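Local coordinates for protein TetR family transcriptional regulator (Rhodococcus erythropolis, PDB 4ZA6) that probably represses transcription as a TetR-family regulator, controlling qsdA and so the degradation of N-acyl-homoserine lactone quorum-sensing signals, at residues 85-88 with 89-92. Residues are numbered along the deposited sequence; the frame is centred on the assembly and turned at random.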
ATOM      1  N   VAL A  85       5.066  -7.376   4.151  1.00 24.46           N
ATOM      2  CA  VAL A  85       4.050  -6.557   3.492  1.00 23.47           C
ATOM      3  C   VAL A  85       3.845  -7.085   2.047  1.00 28.06           C
ATOM      4  O   VAL A  85       2.721  -7.368   1.659  1.00 28.11           O
ATOM      5  CB  VAL A  85       4.414  -5.040   3.512  1.00 26.65           C
ATOM      6  CG1 VAL A  85       3.499  -4.236   2.580  1.00 26.20           C
ATOM      7  CG2 VAL A  85       4.338  -4.474   4.920  1.00 25.78           C
ATOM      8  N   MET A  86       4.930  -7.259   1.280  1.00 24.73           N
ATOM      9  CA  MET A  86       4.822  -7.716  -0.113  1.00 24.58           C
ATOM     10  C   MET A  86       4.182  -9.089  -0.282  1.00 29.00           C
ATOM     11  O   MET A  86       3.356  -9.270  -1.178  1.00 27.52           O
ATOM     12  CB  MET A  86       6.158  -7.623  -0.836  1.00 25.69           C
ATOM     13  CG  MET A  86       6.586  -6.202  -1.050  1.00 28.19           C
ATOM     14  SD  MET A  86       7.997  -6.086  -2.159  1.00 31.16           S
ATOM     15  CE  MET A  86       9.362  -6.424  -1.017  1.00 28.88           C
ATOM     16  N   ARG A  87       4.541 -10.041   0.585  1.00 27.05           N
ATOM     17  CA  ARG A  87       3.976 -11.384   0.543  1.00 26.85           C
ATOM     18  C   ARG A  87       2.528 -11.396   0.992  1.00 29.46           C
ATOM     19  O   ARG A  87       1.748 -12.181   0.460  1.00 27.27           O
ATOM     20  CB  ARG A  87       4.846 -12.377   1.320  1.00 28.31           C
ATOM     21  CG  ARG A  87       6.152 -12.645   0.600  1.00 32.05           C
ATOM     22  CD  ARG A  87       6.993 -13.726   1.251  1.00 44.18           C
ATOM     23  NE  ARG A  87       8.000 -13.129   2.123  1.00 58.24           N
ATOM     24  CZ  ARG A  87       9.286 -12.987   1.814  1.00 53.94           C
ATOM     25  NH1 ARG A  87       9.760 -13.460   0.671  1.00 38.88           N
ATOM     26  NH2 ARG A  87      10.114 -12.404   2.665  1.00 39.39           N
ATOM     27  N   SER A  88       2.144 -10.474   1.916  1.00 27.73           N
ATOM     28  CA  SER A  88       0.755 -10.356   2.379  1.00 28.27           C
ATOM     29  C   SER A  88      -0.119  -9.801   1.244  1.00 32.48           C
ATOM     30  O   SER A  88      -1.215 -10.295   1.002  1.00 33.30           O
ATOM     31  CB  SER A  88       0.669  -9.463   3.612  1.00 30.14           C
ATOM     32  OG  SER A  88      -0.683  -9.343   4.020  1.00 34.13           O
ATOM     33  N   VAL A  89       0.393  -8.818   0.527  1.00 28.11           N
ATOM     34  CA  VAL A  89      -0.283  -8.214  -0.626  1.00 27.92           C
ATOM     35  C   VAL A  89      -0.416  -9.263  -1.757  1.00 33.13           C
ATOM     36  O   VAL A  89      -1.496  -9.406  -2.318  1.00 31.84           O
ATOM     37  CB  VAL A  89       0.433  -6.940  -1.097  1.00 29.83           C
ATOM     38  CG1 VAL A  89      -0.122  -6.448  -2.445  1.00 29.70           C
ATOM     39  CG2 VAL A  89       0.336  -5.845  -0.044  1.00 28.58           C
ATOM     40  N   GLU A  90       0.660 -10.016  -2.046  1.00 30.79           N
ATOM     41  CA  GLU A  90       0.658 -11.074  -3.067  1.00 32.60           C
ATOM     42  C   GLU A  90      -0.416 -12.170  -2.783  1.00 37.66           C
ATOM     43  O   GLU A  90      -1.054 -12.653  -3.720  1.00 37.97           O
ATOM     44  CB  GLU A  90       2.076 -11.679  -3.192  1.00 33.97           C
ATOM     45  CG  GLU A  90       2.245 -12.732  -4.276  1.00 44.00           C
ATOM     46  CD  GLU A  90       3.529 -13.543  -4.184  1.00 62.07           C
ATOM     47  OE1 GLU A  90       3.970 -13.852  -3.052  1.00 48.66           O
ATOM     48  OE2 GLU A  90       4.085 -13.888  -5.251  1.00 53.96           O
ATOM     49  N   SER A  91      -0.632 -12.528  -1.499  1.00 34.71           N
ATOM     50  CA  SER A  91      -1.612 -13.560  -1.132  1.00 35.60           C
ATOM     51  C   SER A  91      -3.032 -13.022  -0.882  1.00 37.08           C
ATOM     52  O   SER A  91      -3.900 -13.777  -0.435  1.00 36.57           O
ATOM     53  CB  SER A  91      -1.104 -14.373   0.060  1.00 39.90           C
ATOM     54  OG  SER A  91      -1.129 -13.615   1.261  1.00 48.20           O
ATOM     55  N   SER A  92      -3.284 -11.728  -1.176  1.00 32.37           N
ATOM     56  CA  SER A  92      -4.613 -11.141  -0.947  1.00 31.90           C
ATOM     57  C   SER A  92      -5.625 -11.578  -1.982  1.00 36.32           C
ATOM     58  O   SER A  92      -5.468 -11.242  -3.149  1.00 34.37           O
ATOM     59  CB  SER A  92      -4.534  -9.622  -0.942  1.00 33.59           C
ATOM     60  OG  SER A  92      -5.814  -9.043  -0.751  1.00 34.82           O
TER
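Ser91 turns OG back over the last turn of the helix, between its own backbone N and carbonyl carbon (chi1 71°), which leaves it near the carbonyl oxygens of Arg87 and Ser88. Val89 sets CG2 beside its backbone N, with CG1 anti to that N (chi1 170°), and this brings CG2 back to the preceding turn. Val89 CG2 lies 3.3 Å from Val85 O, and it meets Val85 CG1 at 4.4 Å, a loose apolar touch.

Three backbone hydrogen bonds close the helix. Val89 N reaches Val85 O at 3.0 Å. Glu90 N reaches Met86 O at 2.9 Å. These two are nearly equally straight. Ser91 N binds Arg87 O at 3.1 Å, more bent, with an N-H...O angle of 144°. Ser91 OG lies 3.3 Å from both Arg87 O and Ser88 O. Either bond would be weak, and one proton cannot fully serve both.

Glu90 is extended beyond CG, while Glu90 CB rests 3.4 Å from Met86 O. Glu90 OE1 is 6.6 Å from Arg87 NE, so any attraction is probably modest. Arg87 NH1 makes a long, weak ion pair with Glu171. Ser91 is the first residue to leave helical angles. Ser92 N hydrogen-bonds Val89 O, and Ser92 OG caps Leu95 N as the N-cap of the next helix. Residues 91-92 thus link two helices in the TetR-like C-terminal domain.

Around this end of helix 74-90, Val85 packs on Thr62 and Ala66 of helix 47-69. Met86 meets Leu158 of helix 143-158 and Ala173 and Leu174 of helix 170-181. Beyond the link, helix 93-101 begins, and its Arg96 hydrogen-bonds Glu90 O.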